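Local coordinates for protein CurH (Lyngbya majuscula, PDB 3KG7) that forms the dehydratase domain of a curacin polyketide synthase module and probably removes water from the beta-hydroxyacyl intermediate of the growing chain, at residues Phe73-Phe78 with Glu115-Ala120; Leu168-Gln173 with Glu186-Leu191; Thr180-Ile185 with Tyr245-Glu250; Ala227-Lys232 with Thr282-Pro287. All blocks are in the same frame, centred on the assembly; numbering follows the deposited sequence.

How the interactions relate
The fold is a double hotdog, and all four contacts join or adjoin its antiparallel strands. Interaction 1 closes first along the chain and involves strand 117-124 and the loop after strand 66-73. Interactions 2 and 3 interleave in sequence: strand 171-176 pairs with strand 181-186, which pairs in turn with strand 243-255. Their centres are about 16 Å apart. Interaction 4 pairs strands 225-236 and 274-286 and crosses interaction 3 in sequence. Interactions 1 and 4 touch where Phe73 meets Trp229, with centres about 14 Å apart. Strands 66-73 and 225-236 adjoin there, consistent with a junction between the two hotdog halves. Interactions 2 and 3 lie across the chain's centre from interaction 1.

Interaction 1. Residues Phe73-Phe78 with Glu115-Ala120; sequences FQQPLF and EWQQHA
His119 has CG anti to its carbonyl carbon (chi1 -56°), and a chi2 of -70° turns its imidazole toward the loop 73-78. Leu77 has CG anti to its backbone N, which keeps CG and CD1 beside that ring. The imidazole is met from two directions. At its edge, ND1 donates to Gln75 O at 2.6 Å. This bond is fairly straight, with an N-H...O angle of 158°. The carbonyl oxygen lies close to the ring plane, although ND1 itself stands above the carbonyl plane of Gln75. Over one face, Leu77 CB sits 3.8 Å from the centroid of the His119 ring, almost on its normal, as a CH-pi contact. Outside the two segments, His119 NE2 is hydrogen-bonded to Ser107 OG on strand 101-109. The backbone adds a second link, as Gln74 N donates to His119 O at 3.0 Å. Phe73 and Ala120 form an antiparallel non-hydrogen-bonded pair. Next to it, His119 and Ala120 both face Val105 in a classic beta bulge. Gln75 runs extended beyond CG and crosses Gln117 at about a right angle. Gln75 CG lies 3.4 Å from Gln118 O. The Gln118 chain runs extended, and its NE2 donates almost straight to Ala120 O at 3.1 Å. An alanine here in place of His119 would remove the imidazole, and would probably loosen the loop at Gln75 and Leu77. Bonds at both ring nitrogens fix the rotation of this buried imidazole. They are consistent with a proton on ND1; the charge of the ring is left open.

Interaction 2. Residues Leu168-Gln173 with Glu186-Leu191; sequences LQAVRQ and EVPKAL
Glu186 and Arg172 reach each other from quite different rotamers. In Glu186, CG takes the crowded position between the backbone N and the carbonyl carbon (chi1 70°), and the chain then runs extended. In Arg172, CG is anti to the backbone N and the chain stays extended as far as NE. The two side chains cross obliquely. Arg172 NE lies 3.2 Å from Glu186 OE2 in a salt bridge whose hydrogen bond is weak. The guanidinium and carboxylate planes are turned 66° apart, so the groups do not meet as a flat, two-bond pair. Arg172 CD also passes 3.4 Å from Glu186 OE2. Arg243 lies close to Arg172 as a like charge, and the Glu186 carboxylate probably eases that repulsion. A leucine here in place of Glu186 would take away the carboxylate, and would probably leave Arg172 less well placed beside Arg243. Beside the charged pair the backbones meet, and Glu186 N donates nearly straight to Ala170 O at 2.9 Å. Pro188 comes up against the other segment with its ring. Its CG packs 3.7 Å from Ala170 CB and 3.6 Å from Gln169 O. Gln169 is the centre of an inverse gamma turn, which leads into strand 171-176. There Arg172 and Gln173 both face Glu184, a classic beta bulge in the antiparallel pairing of strands 171-176 and 181-186 of the hotdog fold.

Interaction 3. Residues Thr180-Ile185 with Tyr245-Glu250; sequences TSLLEI and YAYVEE
Strands 181-186 and 243-255 run antiparallel here, with 169° between the directions of their short segments. Four backbone bonds join residues 180-185 to 245-250, and Ile185 pairs on with Phe244. Ser181 and Val248 exchange two, each 3.0 Å from N to O. Leu183 and Ala246 exchange two more, which are much the same length and also lie in the carbonyl planes. The tightly packed part is the buried middle of the pair. On the face of Leu183 and Ala246, the Ile185 chain brings CD1 to 3.8 Å from Ala246 CB, and Leu183 CB lies 4.1 Å from the same methyl. Ser181 OG stands beside Val248 CB and has a weak hydrogen bond to Leu211 O. On the face of Leu182, its CG is anti to the backbone N, and CD1 reaches between two tyrosines. This methyl is 3.8 Å from Tyr245 CB and 3.7 Å from Tyr247 CD1. Helix 138-144 packs over this group through Ile138 and Leu141. Glu184 is closely packed alongside Tyr245, pointing the same way, with Glu184 CB 3.7 Å from Tyr245 CE1. Its carboxylate, 89° to the ring plane, lies at a partly exposed margin, where OE2 has a long, weak ion pair with Arg243. The contact is looser at the Thr180 end. Thr180 lies past the last bridge, and its CG2 comes 3.5 Å from Glu249 O. The Glu249 side chain starts away from the partner strand and is exposed. The chemistry is therefore divided: paired amides and apolar groups make the buried centre, while carboxylates stay at the partly or fully exposed margins.

Interaction 4. Residues Ala227-Lys232 with Thr282-Pro287; sequences APWRVK and TVKRAP
The Trp229 side chain leaves strand 225-236 toward strand 274-286. Its CB lies 3.8 Å from Thr282 O and 4.1 Å from Lys284 CB. CG is anti to the backbone N (chi1 178°), so the indole runs alongside Thr282 and points the same way. On the six-membered ring, CE3 meets Thr282 CG2 edge-on at 4.1 Å. The five-membered ring lies under the tip of Lys284, a chain bent at chi3. Lys284 NZ stands over the face of that ring, 16° off its normal, in a cation-pi contact. On the opposite face of the indole, Arg230 CG lies toward the rim, on the six-membered ring side. At the far end of the indole, CH2 lies over the centre of the Arg230 guanidinium. Trp229 and Arg230 both face Thr282, which makes a classic beta bulge in this antiparallel pair of the double hotdog fold. Trp229 N donates to Thr282 O at 2.7 Å, and Thr282 N donates to Arg230 O at 2.8 Å, nearly along the C=O axis. Thr282 OG1 is hydrogen-bonded to Gly280 O. Beyond the bulge, Ala227 and Lys284 exchange two backbone bonds, one of them from Lys284 N to Ala227 O at 2.7 Å. Pro228 pairs with Val283 on the other face and also packs against Phe73. Further along, Ala227 CB touches Ala286 CB at 3.8 Å.

Interaction 1. Residues Phe73-Phe78 with Glu115-Ala120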
# COMPACT_ATOMS: atom_id res chain seq x y z
N PHE C 73 -21.71 2.55 8.64
CA PHE C 73 -21.70 2.94 7.24
C PHE C 73 -21.91 4.44 7.14
O PHE C 73 -22.84 4.99 7.72
CB PHE C 73 -22.76 2.20 6.44
CG PHE C 73 -22.87 0.75 6.79
CD1 PHE C 73 -21.81 -0.12 6.57
CD2 PHE C 73 -24.05 0.25 7.36
CE1 PHE C 73 -21.91 -1.46 6.91
CE2 PHE C 73 -24.16 -1.10 7.71
CZ PHE C 73 -23.09 -1.96 7.47
N GLN C 74 -21.01 5.08 6.40
CA GLN C 74 -21.09 6.50 6.14
C GLN C 74 -21.78 6.69 4.78
O GLN C 74 -22.86 6.14 4.55
CB GLN C 74 -19.69 7.13 6.19
CG GLN C 74 -19.00 7.04 7.56
CD GLN C 74 -18.49 5.64 7.91
OE1 GLN C 74 -17.65 5.08 7.21
NE2 GLN C 74 -18.99 5.09 9.01
N GLN C 75 -21.17 7.46 3.88
CA GLN C 75 -21.77 7.64 2.56
C GLN C 75 -21.62 6.37 1.71
O GLN C 75 -20.61 5.65 1.81
CB GLN C 75 -21.25 8.89 1.84
CG GLN C 75 -19.83 9.32 2.19
CD GLN C 75 -19.58 10.79 1.87
OE1 GLN C 75 -20.44 11.48 1.30
NE2 GLN C 75 -18.40 11.28 2.24
N PRO C 76 -22.65 6.06 0.91
CA PRO C 76 -22.61 4.91 -0.00
C PRO C 76 -21.61 5.07 -1.15
O PRO C 76 -21.35 6.19 -1.60
CB PRO C 76 -24.03 4.84 -0.56
CG PRO C 76 -24.59 6.19 -0.36
CD PRO C 76 -23.95 6.76 0.86
N LEU C 77 -21.05 3.94 -1.60
CA LEU C 77 -20.31 3.88 -2.85
C LEU C 77 -21.32 3.60 -3.96
O LEU C 77 -21.87 2.50 -4.03
CB LEU C 77 -19.24 2.79 -2.80
CG LEU C 77 -18.04 2.85 -3.75
CD1 LEU C 77 -16.92 1.97 -3.24
CD2 LEU C 77 -18.40 2.44 -5.17
N PHE C 78 -21.59 4.60 -4.79
CA PHE C 78 -22.53 4.43 -5.91
C PHE C 78 -21.84 4.64 -7.26
O PHE C 78 -20.79 5.29 -7.36
CB PHE C 78 -23.76 5.33 -5.76
CG PHE C 78 -23.46 6.80 -5.76
CD1 PHE C 78 -23.57 7.55 -6.93
CD2 PHE C 78 -23.09 7.45 -4.58
CE1 PHE C 78 -23.29 8.92 -6.94
CE2 PHE C 78 -22.81 8.81 -4.58
CZ PHE C 78 -22.92 9.56 -5.76
N GLU C 115 -11.62 13.97 -3.84
CA GLU C 115 -11.23 13.71 -2.46
C GLU C 115 -11.81 12.38 -1.98
O GLU C 115 -12.91 11.98 -2.40
CB GLU C 115 -11.63 14.87 -1.55
CG GLU C 115 -10.68 15.09 -0.36
CD GLU C 115 -9.23 15.30 -0.78
OE1 GLU C 115 -8.94 16.34 -1.43
OE2 GLU C 115 -8.39 14.43 -0.46
N TRP C 116 -11.06 11.69 -1.11
CA TRP C 116 -11.44 10.37 -0.63
C TRP C 116 -12.71 10.44 0.23
O TRP C 116 -12.83 11.31 1.09
CB TRP C 116 -10.31 9.76 0.19
CG TRP C 116 -9.08 9.33 -0.57
CD1 TRP C 116 -7.88 10.00 -0.63
CD2 TRP C 116 -8.90 8.13 -1.34
NE1 TRP C 116 -6.98 9.30 -1.40
CE2 TRP C 116 -7.58 8.15 -1.85
CE3 TRP C 116 -9.73 7.04 -1.66
CZ2 TRP C 116 -7.06 7.12 -2.64
CZ3 TRP C 116 -9.22 6.02 -2.46
CH2 TRP C 116 -7.90 6.07 -2.94
N GLN C 117 -13.62 9.50 -0.01
CA GLN C 117 -14.87 9.40 0.72
C GLN C 117 -14.85 8.10 1.49
O GLN C 117 -14.49 7.07 0.95
CB GLN C 117 -16.05 9.37 -0.26
CG GLN C 117 -16.16 10.59 -1.18
CD GLN C 117 -17.41 10.55 -2.07
OE1 GLN C 117 -18.49 10.12 -1.65
NE2 GLN C 117 -17.26 11.00 -3.31
N GLN C 118 -15.25 8.15 2.76
CA GLN C 118 -15.30 6.94 3.57
C GLN C 118 -16.68 6.29 3.47
O GLN C 118 -17.70 6.97 3.47
CB GLN C 118 -14.93 7.23 5.02
CG GLN C 118 -14.37 6.01 5.76
CD GLN C 118 -14.20 6.23 7.26
OE1 GLN C 118 -13.89 7.34 7.70
NE2 GLN C 118 -14.40 5.17 8.04
N HIS C 119 -16.70 4.97 3.39
CA HIS C 119 -17.95 4.24 3.26
C HIS C 119 -18.25 3.38 4.49
O HIS C 119 -19.42 3.15 4.82
CB HIS C 119 -17.94 3.42 1.98
CG HIS C 119 -17.68 4.24 0.76
ND1 HIS C 119 -18.59 5.15 0.26
CD2 HIS C 119 -16.60 4.30 -0.06
CE1 HIS C 119 -18.09 5.73 -0.81
NE2 HIS C 119 -16.88 5.24 -1.03
N ALA C 120 -17.19 2.92 5.16
CA ALA C 120 -17.35 2.02 6.29
C ALA C 120 -16.20 2.05 7.29
O ALA C 120 -15.05 2.34 6.94
CB ALA C 120 -17.58 0.59 5.79

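Interaction 2. Residues Leu168-Gln173 with Glu186-Leu191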
# COMPACT_ATOMS: atom_id res chain seq x y z
N LEU C 168 -28.85 -10.45 -7.61
CA LEU C 168 -29.16 -10.19 -6.20
C LEU C 168 -30.32 -11.05 -5.71
O LEU C 168 -30.62 -11.09 -4.52
CB LEU C 168 -29.49 -8.71 -5.99
CG LEU C 168 -28.43 -7.67 -5.58
CD1 LEU C 168 -27.99 -7.84 -4.13
CD2 LEU C 168 -27.23 -7.65 -6.50
N GLN C 169 -30.97 -11.76 -6.64
CA GLN C 169 -32.13 -12.58 -6.31
C GLN C 169 -31.74 -13.90 -5.66
O GLN C 169 -31.79 -14.96 -6.29
CB GLN C 169 -33.00 -12.78 -7.54
CG GLN C 169 -33.87 -11.57 -7.84
CD GLN C 169 -34.39 -11.55 -9.26
OE1 GLN C 169 -33.73 -12.01 -10.19
NE2 GLN C 169 -35.57 -10.98 -9.44
N ALA C 170 -31.34 -13.81 -4.39
CA ALA C 170 -30.83 -14.96 -3.64
C ALA C 170 -31.89 -15.60 -2.75
O ALA C 170 -31.66 -16.66 -2.17
CB ALA C 170 -29.62 -14.54 -2.80
N VAL C 171 -33.05 -14.95 -2.64
CA VAL C 171 -34.11 -15.43 -1.78
C VAL C 171 -34.98 -16.46 -2.50
O VAL C 171 -35.84 -16.11 -3.32
CB VAL C 171 -34.98 -14.28 -1.23
CG1 VAL C 171 -35.97 -14.80 -0.20
CG2 VAL C 171 -34.11 -13.18 -0.64
N ARG C 172 -34.74 -17.73 -2.19
CA ARG C 172 -35.50 -18.83 -2.79
C ARG C 172 -36.93 -18.91 -2.26
O ARG C 172 -37.88 -19.07 -3.03
CB ARG C 172 -34.76 -20.16 -2.60
CG ARG C 172 -35.11 -21.20 -3.65
CD ARG C 172 -34.27 -22.48 -3.53
NE ARG C 172 -34.21 -23.19 -4.80
CZ ARG C 172 -35.12 -24.05 -5.25
NH1 ARG C 172 -36.20 -24.33 -4.52
NH2 ARG C 172 -34.96 -24.63 -6.43
N GLN C 173 -37.08 -18.79 -0.94
CA GLN C 173 -38.40 -18.87 -0.30
C GLN C 173 -38.46 -18.03 0.97
O GLN C 173 -37.46 -17.88 1.67
CB GLN C 173 -38.75 -20.33 0.01
CG GLN C 173 -40.23 -20.61 0.21
CD GLN C 173 -41.03 -20.60 -1.09
OE1 GLN C 173 -40.51 -20.97 -2.15
NE2 GLN C 173 -42.28 -20.17 -1.01
N GLU C 186 -30.09 -18.97 -1.32
CA GLU C 186 -29.19 -19.74 -2.19
C GLU C 186 -28.38 -18.79 -3.07
O GLU C 186 -28.70 -17.60 -3.17
CB GLU C 186 -30.00 -20.72 -3.06
CG GLU C 186 -30.85 -20.05 -4.15
CD GLU C 186 -31.38 -21.03 -5.20
OE1 GLU C 186 -30.74 -22.08 -5.44
OE2 GLU C 186 -32.43 -20.73 -5.81
N VAL C 187 -27.34 -19.32 -3.72
CA VAL C 187 -26.49 -18.55 -4.64
C VAL C 187 -27.26 -18.30 -5.94
O VAL C 187 -27.59 -19.25 -6.65
CB VAL C 187 -25.19 -19.33 -4.97
CG1 VAL C 187 -24.35 -18.60 -6.04
CG2 VAL C 187 -24.36 -19.62 -3.71
N PRO C 188 -27.55 -17.02 -6.26
CA PRO C 188 -28.25 -16.74 -7.51
C PRO C 188 -27.48 -17.29 -8.70
O PRO C 188 -26.26 -17.12 -8.78
CB PRO C 188 -28.30 -15.21 -7.57
CG PRO C 188 -28.16 -14.77 -6.16
CD PRO C 188 -27.25 -15.78 -5.52
N LYS C 189 -28.19 -17.96 -9.61
CA LYS C 189 -27.58 -18.59 -10.78
C LYS C 189 -26.70 -17.61 -11.57
O LYS C 189 -25.63 -17.97 -12.05
CB LYS C 189 -28.67 -19.19 -11.67
CG LYS C 189 -28.16 -19.88 -12.93
CD LYS C 189 -29.22 -19.87 -14.02
CE LYS C 189 -28.64 -20.29 -15.35
NZ LYS C 189 -29.53 -19.86 -16.46
N ALA C 190 -27.17 -16.36 -11.69
CA ALA C 190 -26.43 -15.31 -12.39
C ALA C 190 -25.14 -14.91 -11.67
O ALA C 190 -24.19 -14.45 -12.30
CB ALA C 190 -27.33 -14.10 -12.59
N LEU C 191 -25.11 -15.11 -10.36
CA LEU C 191 -23.98 -14.71 -9.53
C LEU C 191 -22.90 -15.79 -9.40
O LEU C 191 -21.73 -15.46 -9.24
CB LEU C 191 -24.48 -14.29 -8.14
CG LEU C 191 -23.56 -13.44 -7.26
CD1 LEU C 191 -23.44 -12.02 -7.80
CD2 LEU C 191 -24.08 -13.44 -5.84

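Interaction 3. Residues Thr180-Ile185 with Tyr245-Glu250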
# COMPACT_ATOMS: atom_id res chain seq x y z
N THR C 180 -42.02 -14.12 14.32
CA THR C 180 -40.79 -14.58 13.66
C THR C 180 -40.84 -14.49 12.12
O THR C 180 -41.92 -14.38 11.54
CB THR C 180 -40.42 -16.04 14.07
OG1 THR C 180 -41.50 -16.93 13.77
CG2 THR C 180 -40.09 -16.13 15.56
N SER C 181 -39.66 -14.53 11.49
CA SER C 181 -39.54 -14.59 10.03
C SER C 181 -38.41 -15.53 9.62
O SER C 181 -37.44 -15.69 10.35
CB SER C 181 -39.31 -13.20 9.43
OG SER C 181 -38.01 -12.71 9.71
N LEU C 182 -38.54 -16.13 8.44
CA LEU C 182 -37.50 -17.02 7.91
C LEU C 182 -37.30 -16.89 6.40
O LEU C 182 -38.27 -16.93 5.63
CB LEU C 182 -37.80 -18.48 8.27
CG LEU C 182 -36.75 -19.55 7.94
CD1 LEU C 182 -35.57 -19.50 8.90
CD2 LEU C 182 -37.38 -20.93 7.94
N LEU C 183 -36.04 -16.75 5.98
CA LEU C 183 -35.67 -16.69 4.56
C LEU C 183 -34.81 -17.89 4.16
O LEU C 183 -33.82 -18.20 4.83
CB LEU C 183 -34.91 -15.40 4.24
CG LEU C 183 -35.62 -14.05 4.26
CD1 LEU C 183 -34.63 -12.90 4.24
CD2 LEU C 183 -36.58 -13.92 3.09
N GLU C 184 -35.18 -18.55 3.07
CA GLU C 184 -34.33 -19.58 2.47
C GLU C 184 -33.46 -18.94 1.39
O GLU C 184 -33.99 -18.39 0.42
CB GLU C 184 -35.17 -20.72 1.89
CG GLU C 184 -34.36 -21.88 1.30
CD GLU C 184 -35.24 -23.03 0.82
OE1 GLU C 184 -36.00 -23.59 1.64
OE2 GLU C 184 -35.15 -23.38 -0.38
N ILE C 185 -32.15 -19.02 1.57
CA ILE C 185 -31.21 -18.28 0.72
C ILE C 185 -30.26 -19.22 -0.02
O ILE C 185 -29.70 -20.14 0.58
CB ILE C 185 -30.43 -17.24 1.55
CG1 ILE C 185 -31.39 -16.16 2.05
CG2 ILE C 185 -29.31 -16.62 0.74
CD1 ILE C 185 -30.90 -15.43 3.28
N TYR C 245 -30.35 -20.52 5.76
CA TYR C 245 -31.52 -19.77 6.21
C TYR C 245 -31.16 -18.52 7.02
O TYR C 245 -30.12 -18.47 7.68
CB TYR C 245 -32.44 -20.69 7.03
CG TYR C 245 -32.95 -21.90 6.26
CD1 TYR C 245 -34.14 -21.83 5.54
CD2 TYR C 245 -32.24 -23.10 6.27
CE1 TYR C 245 -34.61 -22.93 4.83
CE2 TYR C 245 -32.70 -24.21 5.56
CZ TYR C 245 -33.89 -24.11 4.84
OH TYR C 245 -34.35 -25.20 4.15
N ALA C 246 -32.03 -17.52 6.95
CA ALA C 246 -31.92 -16.33 7.79
C ALA C 246 -33.16 -16.28 8.68
O ALA C 246 -34.28 -16.26 8.18
CB ALA C 246 -31.81 -15.08 6.95
N TYR C 247 -32.93 -16.25 9.99
CA TYR C 247 -33.99 -16.42 10.98
C TYR C 247 -34.06 -15.20 11.90
O TYR C 247 -33.08 -14.84 12.54
CB TYR C 247 -33.72 -17.71 11.77
CG TYR C 247 -34.79 -18.17 12.73
CD1 TYR C 247 -36.13 -18.23 12.33
CD2 TYR C 247 -34.46 -18.58 14.02
CE1 TYR C 247 -37.12 -18.67 13.22
CE2 TYR C 247 -35.45 -19.02 14.91
CZ TYR C 247 -36.77 -19.06 14.50
OH TYR C 247 -37.75 -19.49 15.36
N VAL C 248 -35.22 -14.55 11.95
CA VAL C 248 -35.43 -13.40 12.84
C VAL C 248 -36.44 -13.79 13.92
O VAL C 248 -37.56 -14.19 13.60
CB VAL C 248 -35.88 -12.13 12.06
CG1 VAL C 248 -36.05 -10.94 13.00
CG2 VAL C 248 -34.89 -11.80 10.96
N GLU C 249 -36.03 -13.67 15.18
CA GLU C 249 -36.82 -14.19 16.31
C GLU C 249 -37.80 -13.17 16.91
O GLU C 249 -38.82 -13.56 17.48
CB GLU C 249 -35.91 -14.76 17.39
CG GLU C 249 -35.27 -16.09 17.01
CD GLU C 249 -34.01 -16.41 17.80
OE1 GLU C 249 -34.09 -16.54 19.04
OE2 GLU C 249 -32.93 -16.54 17.19
N GLU C 250 -37.48 -11.88 16.81
CA GLU C 250 -38.39 -10.84 17.30
C GLU C 250 -38.54 -9.67 16.32
O GLU C 250 -37.62 -9.40 15.54
CB GLU C 250 -38.01 -10.36 18.72
CG GLU C 250 -36.52 -10.10 18.97
CD GLU C 250 -36.24 -9.73 20.42
OE1 GLU C 250 -36.72 -8.67 20.88
OE2 GLU C 250 -35.52 -10.49 21.10

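Interaction 4. Residues Ala227-Lys232 with Thr282-Pro287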
# COMPACT_ATOMS: atom_id res chain seq x y z
N ALA C 227 -31.77 3.03 4.62
CA ALA C 227 -30.34 2.71 4.47
C ALA C 227 -29.73 2.12 5.73
O ALA C 227 -29.90 2.68 6.82
CB ALA C 227 -29.56 3.94 4.06
N PRO C 228 -29.03 0.98 5.59
CA PRO C 228 -28.23 0.45 6.69
C PRO C 228 -27.30 1.52 7.25
O PRO C 228 -26.65 2.24 6.49
CB PRO C 228 -27.42 -0.67 6.02
CG PRO C 228 -28.29 -1.13 4.91
CD PRO C 228 -28.99 0.10 4.41
N TRP C 229 -27.26 1.64 8.57
CA TRP C 229 -26.54 2.72 9.22
C TRP C 229 -25.45 2.24 10.19
O TRP C 229 -24.36 2.82 10.25
CB TRP C 229 -27.53 3.65 9.93
CG TRP C 229 -26.88 4.79 10.67
CD1 TRP C 229 -25.93 5.65 10.18
CD2 TRP C 229 -27.14 5.20 12.02
NE1 TRP C 229 -25.58 6.56 11.15
CE2 TRP C 229 -26.30 6.31 12.28
CE3 TRP C 229 -27.99 4.73 13.03
CZ2 TRP C 229 -26.30 6.96 13.52
CZ3 TRP C 229 -27.99 5.38 14.26
CH2 TRP C 229 -27.15 6.49 14.49
N ARG C 230 -25.76 1.20 10.95
CA ARG C 230 -24.77 0.55 11.80
C ARG C 230 -25.19 -0.86 12.18
O ARG C 230 -26.38 -1.21 12.15
CB ARG C 230 -24.44 1.40 13.05
CG ARG C 230 -25.50 1.42 14.14
CD ARG C 230 -25.00 2.19 15.36
NE ARG C 230 -26.12 2.68 16.18
CZ ARG C 230 -26.00 3.49 17.24
NH1 ARG C 230 -24.82 3.93 17.64
NH2 ARG C 230 -27.09 3.86 17.89
N VAL C 231 -24.19 -1.68 12.52
CA VAL C 231 -24.38 -3.05 12.98
C VAL C 231 -23.54 -3.24 14.24
O VAL C 231 -22.33 -3.01 14.21
CB VAL C 231 -23.95 -4.08 11.91
CG1 VAL C 231 -24.06 -5.51 12.45
CG2 VAL C 231 -24.77 -3.93 10.65
N LYS C 232 -24.17 -3.64 15.33
CA LYS C 232 -23.46 -3.84 16.59
C LYS C 232 -22.40 -4.93 16.46
O LYS C 232 -21.23 -4.68 16.70
CB LYS C 232 -24.45 -4.17 17.71
CG LYS C 232 -23.83 -4.64 19.02
CD LYS C 232 -23.35 -3.49 19.91
CE LYS C 232 -22.64 -4.03 21.14
NZ LYS C 232 -22.49 -2.99 22.19
N THR C 282 -29.08 -2.00 12.00
CA THR C 282 -29.87 -0.78 12.06
C THR C 282 -30.00 -0.09 10.70
O THR C 282 -29.01 0.16 10.01
CB THR C 282 -29.29 0.20 13.10
OG1 THR C 282 -29.03 -0.50 14.33
CG2 THR C 282 -30.26 1.34 13.37
N VAL C 283 -31.24 0.20 10.32
CA VAL C 283 -31.51 0.99 9.12
C VAL C 283 -32.02 2.37 9.51
O VAL C 283 -32.63 2.54 10.56
CB VAL C 283 -32.50 0.28 8.16
CG1 VAL C 283 -31.87 -0.97 7.56
CG2 VAL C 283 -33.82 -0.05 8.86
N LYS C 284 -31.74 3.37 8.68
CA LYS C 284 -32.24 4.72 8.91
C LYS C 284 -32.75 5.32 7.60
O LYS C 284 -32.21 5.03 6.52
CB LYS C 284 -31.16 5.61 9.53
CG LYS C 284 -31.67 6.95 10.07
CD LYS C 284 -30.53 7.82 10.60
CE LYS C 284 -29.75 8.49 9.48
NZ LYS C 284 -28.76 9.47 10.00
N ARG C 285 -33.79 6.14 7.69
CA ARG C 285 -34.37 6.82 6.53
C ARG C 285 -33.32 7.68 5.82
O ARG C 285 -32.61 8.47 6.46
CB ARG C 285 -35.57 7.67 6.95
CG ARG C 285 -36.71 6.88 7.59
CD ARG C 285 -37.72 6.38 6.56
NE ARG C 285 -38.51 7.46 5.96
CZ ARG C 285 -39.74 7.32 5.46
NH1 ARG C 285 -40.36 6.15 5.49
NH2 ARG C 285 -40.36 8.37 4.93
N ALA C 286 -33.21 7.51 4.51
CA ALA C 286 -32.26 8.28 3.72
C ALA C 286 -32.87 8.70 2.39
O ALA C 286 -32.89 7.91 1.44
CB ALA C 286 -30.97 7.47 3.51
N PRO C 287 -33.38 9.94 2.32
CA PRO C 287 -33.91 10.47 1.06
C PRO C 287 -32.81 10.65 0.02
O PRO C 287 -31.65 10.87 0.38
CB PRO C 287 -34.51 11.83 1.47
CG PRO C 287 -33.82 12.19 2.73
CD PRO C 287 -33.50 10.90 3.43